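Local coordinates for GntR family transcriptional regulator (Streptococcus agalactiae, PDB 7B5U), which binds the second messenger c-di-AMP through this RCK_C effector domain, a dimer here, and probably acts as a DNA-binding transcription regulator, at residues 6-11 with 57-62; 37-42 with 52-57. All blocks are in the same frame, centred on the assembly; numbering follows the deposited sequence. Where two conformers were deposited one is given.

Contact 1 (6-11 with 57-62)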
ATOM      1  N   TYR A   6      -6.102   5.202   7.231  1.00  8.71           N
ATOM      2  CA  TYR A   6      -5.958   5.334   8.668  1.00  9.28           C
ATOM      3  C   TYR A   6      -4.591   5.932   8.988  1.00  7.99           C
ATOM      4  O   TYR A   6      -3.629   5.795   8.220  1.00  8.35           O
ATOM      5  CB  TYR A   6      -6.036   3.959   9.321  1.00 10.44           C
ATOM      6  CG  TYR A   6      -7.384   3.313   9.206  1.00 12.19           C
ATOM      7  CD1 TYR A   6      -7.672   2.458   8.155  1.00 13.93           C
ATOM      8  CD2 TYR A   6      -8.376   3.566  10.140  1.00 14.45           C
ATOM      9  CE1 TYR A   6      -8.914   1.871   8.035  1.00 17.95           C
ATOM     10  CE2 TYR A   6      -9.622   2.979  10.032  1.00 16.96           C
ATOM     11  CZ  TYR A   6      -9.884   2.133   8.977  1.00 15.73           C
ATOM     12  OH  TYR A   6     -11.120   1.541   8.849  1.00 19.97           O
ATOM     13  N   GLU A   7      -4.502   6.578  10.154  1.00  9.35           N
ATOM     14  CA  GLU A   7      -3.262   7.178  10.633  1.00  9.51           C
ATOM     15  C   GLU A   7      -3.014   6.671  12.044  1.00  9.78           C
ATOM     16  O   GLU A   7      -3.898   6.780  12.901  1.00 11.95           O
ATOM     17  CB  GLU A   7      -3.375   8.710  10.646  1.00 10.38           C
ATOM     18  CG  GLU A   7      -2.104   9.426  11.093  1.00 11.56           C
ATOM     19  CD  GLU A   7      -2.232  10.942  11.099  1.00 13.44           C
ATOM     20  OE1 GLU A   7      -1.245  11.617  11.466  1.00 14.28           O
ATOM     21  OE2 GLU A   7      -3.309  11.467  10.739  1.00 14.57           O
ATOM     22  N   ILE A   8      -1.836   6.105  12.291  1.00  8.54           N
ATOM     23  CA  ILE A   8      -1.427   5.761  13.648  1.00  8.25           C
ATOM     24  C   ILE A   8      -0.079   6.397  13.946  1.00  7.02           C
ATOM     25  O   ILE A   8       0.798   6.472  13.078  1.00  8.93           O
ATOM     26  CB  ILE A   8      -1.388   4.241  13.919  1.00  9.49           C
ATOM     27  CG1 ILE A   8      -0.396   3.531  12.995  1.00 10.63           C
ATOM     28  CG2 ILE A   8      -2.781   3.637  13.839  1.00 12.62           C
ATOM     29  CD1 ILE A   8      -0.157   2.081  13.386  1.00 13.40           C
ATOM     30  N   ILE A   9       0.079   6.867  15.179  1.00  6.59           N
ATOM     31  CA  ILE A   9       1.346   7.395  15.669  1.00  6.32           C
ATOM     32  C   ILE A   9       1.990   6.301  16.513  1.00  6.20           C
ATOM     33  O   ILE A   9       1.436   5.900  17.544  1.00  6.49           O
ATOM     34  CB  ILE A   9       1.138   8.671  16.506  1.00  7.79           C
ATOM     35  CG1 ILE A   9       0.412   9.757  15.700  1.00  9.43           C
ATOM     36  CG2 ILE A   9       2.490   9.162  17.035  1.00 10.40           C
ATOM     37  CD1 ILE A   9      -0.058  10.929  16.549  1.00 13.17           C
ATOM     38  N   VAL A  10       3.144   5.799  16.076  1.00  6.35           N
ATOM     39  CA  VAL A  10       3.794   4.689  16.771  1.00  6.57           C
ATOM     40  C   VAL A  10       4.657   5.219  17.912  1.00  6.96           C
ATOM     41  O   VAL A  10       5.896   5.200  17.866  1.00  7.67           O
ATOM     42  CB  VAL A  10       4.508   3.723  15.798  1.00  7.15           C
ATOM     43  CG1 VAL A  10       3.476   2.993  14.952  1.00  8.59           C
ATOM     44  CG2 VAL A  10       5.513   4.450  14.888  1.00  7.86           C
ATOM     45  N   SER A  11       3.986   5.689  18.955  1.00  7.24           N
ATOM     46  CA  SER A  11       4.637   6.369  20.064  0.68  8.13           C
ATOM     47  C   SER A  11       5.041   5.437  21.198  1.00  7.85           C
ATOM     48  O   SER A  11       5.788   5.862  22.088  1.00 11.38           O
ATOM     49  CB  SER A  11       3.722   7.472  20.599  0.68 11.88           C
ATOM     50  OG  SER A  11       2.465   6.938  20.966  0.68 14.74           O
ATOM     51  N   ASP A  57       6.888   8.091  14.535  1.00  6.83           N
ATOM     52  CA  ASP A  57       6.439   8.290  13.166  1.00  7.14           C
ATOM     53  C   ASP A  57       4.922   8.124  13.068  1.00  7.06           C
ATOM     54  O   ASP A  57       4.285   7.453  13.885  1.00  7.28           O
ATOM     55  CB  ASP A  57       7.090   7.263  12.242  1.00  6.99           C
ATOM     56  CG  ASP A  57       8.562   7.526  11.999  1.00  7.51           C
ATOM     57  OD1 ASP A  57       9.089   8.557  12.462  1.00  8.17           O
ATOM     58  OD2 ASP A  57       9.198   6.693  11.313  1.00  8.29           O
ATOM     59  N   HIS A  58       4.342   8.739  12.036  1.00  5.77           N
ATOM     60  CA  HIS A  58       2.945   8.504  11.693  1.00  6.70           C
ATOM     61  C   HIS A  58       2.906   7.560  10.502  1.00  6.93           C
ATOM     62  O   HIS A  58       3.565   7.807   9.483  1.00  8.47           O
ATOM     63  CB  HIS A  58       2.226   9.802  11.323  1.00  7.87           C
ATOM     64  CG  HIS A  58       2.214  10.839  12.401  1.00  8.53           C
ATOM     65  ND1 HIS A  58       1.116  11.641  12.627  1.00  9.36           N
ATOM     66  CD2 HIS A  58       3.152  11.223  13.301  1.00 10.12           C
ATOM     67  CE1 HIS A  58       1.376  12.472  13.620  1.00 10.55           C
ATOM     68  NE2 HIS A  58       2.604  12.236  14.051  1.00 11.36           N
ATOM     69  N   ILE A  59       2.147   6.474  10.630  1.00  6.63           N
ATOM     70  CA  ILE A  59       1.960   5.504   9.555  1.00  6.30           C
ATOM     71  C   ILE A  59       0.560   5.705   8.993  1.00  6.56           C
ATOM     72  O   ILE A  59      -0.430   5.641   9.734  1.00  7.54           O
ATOM     73  CB  ILE A  59       2.118   4.056  10.045  1.00  7.62           C
ATOM     74  CG1 ILE A  59       3.419   3.832  10.818  1.00  8.44           C
ATOM     75  CG2 ILE A  59       1.962   3.070   8.876  1.00  7.70           C
ATOM     76  CD1 ILE A  59       3.542   2.414  11.326  1.00 11.18           C
ATOM     77  N   PHE A  60       0.479   5.931   7.685  1.00  5.81           N
ATOM     78  CA  PHE A  60      -0.783   6.060   6.965  1.00  6.04           C
ATOM     79  C   PHE A  60      -0.986   4.785   6.156  1.00  5.66           C
ATOM     80  O   PHE A  60      -0.090   4.385   5.412  1.00  5.94           O
ATOM     81  CB  PHE A  60      -0.730   7.276   6.030  1.00  6.64           C
ATOM     82  CG  PHE A  60      -0.615   8.588   6.762  1.00  7.36           C
ATOM     83  CD1 PHE A  60       0.618   9.054   7.190  1.00  7.53           C
ATOM     84  CD2 PHE A  60      -1.740   9.353   7.026  1.00  9.59           C
ATOM     85  CE1 PHE A  60       0.722  10.254   7.887  1.00 10.24           C
ATOM     86  CE2 PHE A  60      -1.634  10.558   7.717  1.00 10.83           C
ATOM     87  CZ  PHE A  60      -0.402  11.006   8.141  1.00 11.01           C
ATOM     88  N   PHE A  61      -2.146   4.146   6.290  1.00  5.31           N
ATOM     89  CA  PHE A  61      -2.352   2.851   5.651  1.00  5.53           C
ATOM     90  C   PHE A  61      -3.821   2.667   5.291  1.00  6.42           C
ATOM     91  O   PHE A  61      -4.709   3.236   5.933  1.00  7.79           O
ATOM     92  CB  PHE A  61      -1.880   1.691   6.539  1.00  6.26           C
ATOM     93  CG  PHE A  61      -2.604   1.593   7.854  1.00  6.02           C
ATOM     94  CD1 PHE A  61      -3.709   0.778   7.992  1.00  6.25           C
ATOM     95  CD2 PHE A  61      -2.154   2.300   8.967  1.00  6.67           C
ATOM     96  CE1 PHE A  61      -4.380   0.683   9.212  1.00  7.13           C
ATOM     97  CE2 PHE A  61      -2.820   2.207  10.178  1.00  7.37           C
ATOM     98  CZ  PHE A  61      -3.919   1.393  10.306  1.00  7.54           C
ATOM     99  N   VAL A  62      -4.070   1.865   4.251  1.00  5.95           N
ATOM    100  CA  VAL A  62      -5.422   1.508   3.858  1.00  6.51           C
ATOM    101  C   VAL A  62      -5.757   0.115   4.369  1.00  6.06           C
ATOM    102  O   VAL A  62      -4.887  -0.728   4.606  1.00  6.59           O
ATOM    103  CB  VAL A  62      -5.691   1.645   2.341  1.00  6.73           C
ATOM    104  CG1 VAL A  62      -5.527   3.090   1.908  1.00  7.37           C
ATOM    105  CG2 VAL A  62      -4.809   0.698   1.526  1.00  6.64           C
TER
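The Y6 side chain lies across F61. Its CB sits over one face of the F61 ring, 3.5 Å from CZ and offset toward the rim. The two rings are nearly parallel, planes 23° apart, but slid so far that they barely overlap. F61, with CG between backbone N and carbonyl carbon, lies so that its ring passes under Y6 CB. I8 CG2 meets the edge of the same ring at CE2, and I8 CG1 lies alongside I59 CB. Beyond them V10 CG1 touches I59 CD1 at 3.7 Å. This apolar face is closed by Y68 and M71 of helix 65-74 and by F75. I59 also packs on I34, a c-di-AMP-binding residue.

Strands 6-9 and 58-62 are antiparallel neighbours in the four-stranded sheet of the RCK_C (TrkA-C) domain, with 6-9 outermost within this chain. Y6/F61 and I8/I59 are hydrogen-bonded pairs. V10 N adds a bond to D57 O, 3.0 Å long and nearly along the C=O axis.

The other face carries E7, I9, H58 and F60. The extended E7 chain (chi1 -178°) runs beside F60, with CG over that ring. Its OE1 accepts from H58 ND1 at 2.6 Å, through the anti lone pair. The bond is almost straight (172°) and lies in the imidazole plane. I9 CG1 covers one face of the H58 ring, 3.6 Å from its centroid. The carboxylate and I9 thus fix the ring's rotation from edge and face. F60 also packs on L3 of the second subunit.

Contact 2 (37-42 with 52-57)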
ATOM      1  N   ILE A  37       4.742   7.242   5.200  1.00  7.69           N
ATOM      2  CA  ILE A  37       5.301   7.398   6.537  0.59  7.95           C
ATOM      3  C   ILE A  37       5.621   8.869   6.731  1.00  7.49           C
ATOM      4  O   ILE A  37       6.234   9.497   5.859  1.00  9.26           O
ATOM      5  CB  ILE A  37       6.583   6.568   6.734  0.59  9.05           C
ATOM      6  CG1 ILE A  37       6.315   5.083   6.526  0.59 11.27           C
ATOM      7  CG2 ILE A  37       7.171   6.825   8.122  0.59 10.27           C
ATOM      8  CD1 ILE A  37       7.576   4.292   6.313  0.59 13.06           C
ATOM      9  N   GLU A  38       5.233   9.410   7.877  1.00  7.91           N
ATOM     10  CA  GLU A  38       5.666  10.741   8.267  1.00  8.34           C
ATOM     11  C   GLU A  38       6.731  10.579   9.339  1.00  6.90           C
ATOM     12  O   GLU A  38       6.486   9.934  10.370  1.00  8.34           O
ATOM     13  CB  GLU A  38       4.511  11.583   8.797  1.00 10.28           C
ATOM     14  CG  GLU A  38       4.922  13.018   9.047  1.00 13.05           C
ATOM     15  CD  GLU A  38       3.841  13.823   9.731  1.00 15.64           C
ATOM     16  OE1 GLU A  38       2.717  13.297   9.906  1.00 17.22           O
ATOM     17  OE2 GLU A  38       4.114  14.987  10.090  1.00 20.02           O
ATOM     18  N   HIS A  39       7.908  11.148   9.090  1.00  8.16           N
ATOM     19  CA  HIS A  39       9.059  11.012   9.973  1.00  8.40           C
ATOM     20  C   HIS A  39       9.695  12.385  10.105  1.00  9.11           C
ATOM     21  O   HIS A  39      10.060  12.992   9.094  1.00  9.71           O
ATOM     22  CB  HIS A  39      10.046  10.032   9.344  1.00  9.31           C
ATOM     23  CG  HIS A  39      11.320   9.889  10.109  1.00 10.06           C
ATOM     24  ND1 HIS A  39      11.368   9.355  11.379  1.00 10.43           N
ATOM     25  CD2 HIS A  39      12.593  10.218   9.789  1.00 11.89           C
ATOM     26  CE1 HIS A  39      12.619   9.352  11.804  1.00 12.03           C
ATOM     27  NE2 HIS A  39      13.380   9.871  10.858  1.00 13.19           N
ATOM     28  N   GLU A  40       9.807  12.884  11.333  1.00 10.88           N
ATOM     29  CA  GLU A  40      10.367  14.214  11.564  1.00 13.98           C
ATOM     30  C   GLU A  40       9.643  15.272  10.732  1.00 13.73           C
ATOM     31  O   GLU A  40      10.249  16.225  10.232  1.00 15.92           O
ATOM     32  CB  GLU A  40      11.881  14.236  11.316  1.00 17.32           C
ATOM     33  CG  GLU A  40      12.668  13.237  12.157  1.00 21.89           C
ATOM     34  CD  GLU A  40      14.082  12.998  11.638  1.00 28.39           C
ATOM     35  OE1 GLU A  40      14.395  13.434  10.508  1.00 31.47           O
ATOM     36  OE2 GLU A  40      14.880  12.365  12.361  1.00 28.39           O
ATOM     37  N   GLY A  41       8.332  15.088  10.563  1.00 13.40           N
ATOM     38  CA  GLY A  41       7.503  16.030   9.838  1.00 14.63           C
ATOM     39  C   GLY A  41       7.572  15.932   8.330  1.00 14.96           C
ATOM     40  O   GLY A  41       6.905  16.718   7.647  1.00 18.24           O
ATOM     41  N   LYS A  42       8.345  14.990   7.792  1.00 13.22           N
ATOM     42  CA  LYS A  42       8.526  14.811   6.356  1.00 12.67           C
ATOM     43  C   LYS A  42       7.793  13.550   5.918  1.00 11.67           C
ATOM     44  O   LYS A  42       7.764  12.558   6.652  1.00 12.24           O
ATOM     45  CB  LYS A  42      10.019  14.677   6.024  1.00 14.09           C
ATOM     46  CG  LYS A  42      10.822  15.942   6.327  1.00 18.29           C
ATOM     47  CD  LYS A  42      12.328  15.698   6.306  1.00 22.08           C
ATOM     48  CE  LYS A  42      12.803  15.006   7.579  1.00 23.43           C
ATOM     49  NZ  LYS A  42      14.291  14.907   7.658  1.00 23.08           N
ATOM     50  N   VAL A  52      12.084   2.591   6.876  1.00  8.27           N
ATOM     51  CA  VAL A  52      12.149   2.152   8.268  1.00  8.86           C
ATOM     52  C   VAL A  52      11.088   2.880   9.081  1.00  8.92           C
ATOM     53  O   VAL A  52      10.778   4.050   8.824  1.00 13.44           O
ATOM     54  CB  VAL A  52      13.561   2.395   8.842  1.00  9.17           C
ATOM     55  CG1 VAL A  52      13.670   1.940  10.299  1.00 12.59           C
ATOM     56  CG2 VAL A  52      14.593   1.672   7.997  1.00 10.52           C
ATOM     57  N   ILE A  53      10.500   2.178  10.037  1.00  7.32           N
ATOM     58  CA  ILE A  53       9.525   2.774  10.936  0.57  7.14           C
ATOM     59  C   ILE A  53      10.207   3.045  12.270  1.00  7.57           C
ATOM     60  O   ILE A  53      10.716   2.129  12.922  1.00  8.57           O
ATOM     61  CB  ILE A  53       8.282   1.887  11.083  0.57  7.86           C
ATOM     62  CG1 ILE A  53       7.628   1.680   9.715  0.57  9.01           C
ATOM     63  CG2 ILE A  53       7.294   2.517  12.056  0.57 10.18           C
ATOM     64  CD1 ILE A  53       6.491   0.685   9.724  0.57  8.18           C
ATOM     65  N   GLU A  54      10.224   4.319  12.676  1.00  6.92           N
ATOM     66  CA  GLU A  54      10.882   4.753  13.903  1.00  7.19           C
ATOM     67  C   GLU A  54       9.863   5.284  14.899  1.00  6.88           C
ATOM     68  O   GLU A  54       8.756   5.681  14.532  1.00  6.56           O
ATOM     69  CB  GLU A  54      11.884   5.874  13.613  1.00 10.49           C
ATOM     70  CG  GLU A  54      12.729   5.692  12.364  1.00 17.75           C
ATOM     71  CD  GLU A  54      13.941   4.825  12.591  1.00 23.44           C
ATOM     72  OE1 GLU A  54      13.959   4.082  13.597  1.00 23.05           O
ATOM     73  OE2 GLU A  54      14.879   4.892  11.763  1.00 22.55           O
ATOM     74  N   GLN A  55      10.258   5.315  16.167  1.00  7.46           N
ATOM     75  CA  GLN A  55       9.312   5.716  17.197  1.00  7.59           C
ATOM     76  C   GLN A  55       8.862   7.155  16.977  1.00  7.10           C
ATOM     77  O   GLN A  55       9.669   8.043  16.689  1.00  8.55           O
ATOM     78  CB  GLN A  55       9.913   5.560  18.590  1.00  7.88           C
ATOM     79  CG  GLN A  55       8.846   5.688  19.668  1.00  7.54           C
ATOM     80  CD  GLN A  55       9.340   5.214  21.016  1.00  7.27           C
ATOM     81  OE1 GLN A  55      10.129   5.892  21.682  1.00  8.20           O
ATOM     82  NE2 GLN A  55       8.881   4.042  21.438  1.00  7.04           N
ATOM     83  N   GLY A  56       7.559   7.381  17.117  1.00  7.06           N
ATOM     84  CA  GLY A  56       6.989   8.690  16.898  1.00  7.96           C
ATOM     85  C   GLY A  56       6.531   8.950  15.482  1.00  7.25           C
ATOM     86  O   GLY A  56       5.833   9.948  15.243  1.00  7.47           O
ATOM     87  N   ASP A  57       6.888   8.091  14.535  1.00  6.83           N
ATOM     88  CA  ASP A  57       6.439   8.290  13.166  1.00  7.14           C
ATOM     89  C   ASP A  57       4.922   8.124  13.068  1.00  7.06           C
ATOM     90  O   ASP A  57       4.285   7.453  13.885  1.00  7.28           O
ATOM     91  CB  ASP A  57       7.090   7.263  12.242  1.00  6.99           C
ATOM     92  CG  ASP A  57       8.562   7.526  11.999  1.00  7.51           C
ATOM     93  OD1 ASP A  57       9.089   8.557  12.462  1.00  8.17           O
ATOM     94  OD2 ASP A  57       9.198   6.693  11.313  1.00  8.29           O
TER
HETATM   95  O   HOH W   1       8.641  11.107  13.464  1.00 14.57           O
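H39 and D57 form the tight part of this contact. H39 ND1 donates to D57 OD1 at 2.6 Å, nearly straight at 167°. The acceptor lies in the imidazole plane and uses its syn lone pair. Ring and carboxylate planes stand almost perpendicular, 81° apart. H39 CG is anti to the backbone N (chi1 176°), which carries the ring to D57; the ring's own rotation then points ND1 at OD1. The other oxygen, OD2, accepts from E54 N at 2.9 Å, with the N-H above the carboxylate plane. Both oxygens of this buried carboxylate are therefore satisfied, which would favour its ionised form. The E54 N bond also ties D57 back into its own type II turn, E54 to D57, closed by D57 N to E54 O. G56 has a positive phi in this turn, at backbone angles where a CB would press on the carbonyl O of Q55. D57 CB packs against E38 O at 3.3 Å, and I37 CG2 lies 3.8 Å from D57 OD2.

At the partly exposed rim E54, bent at chi2, brings its CG to H39 CE1 at 3.7 Å. The packing is looser elsewhere. In the conformers given, I37 CD1 is 4.3 Å from I53 CG1, a light contact. A water bridges E40 N and D57 OD1, giving OD1 a second donor. Past it, E40 to K42, in the type I' turn that starts at H39, are exposed. There E40 and K42 form a salt bridge of their own.

The H39–D57 bond joins the end of strand 33-39 to the loop between strands 52-53 and 58-62. E38 packs on H58 and F60 of strand 58-62, the next strand of the sheet. I37 and I53 both touch I21 of helix 21-24, and I21 belongs to the c-di-AMP pocket.

How the contacts relate
Strand 6-9 comes first in the chain and pairs much later with strand 58-62. Contact 1 therefore closes a long loop. The 45 residues between its segments include helices 21-24 and 26-30 and the c-di-AMP pocket residues of this chain. Contact 2 is nested inside it and closes a short loop, with nine residues between its segments, including most of strand 42-45. The two share D57, whose backbone O mainly serves contact 1 and whose carboxylate serves contact 2. They also meet at H58 O with E38 N and at V10 O with G56 N, both probable hydrogen bonds. Together they join the edge strand 6-9, the inner strands 58-62 and 33-39, and the small sheet containing 52-53.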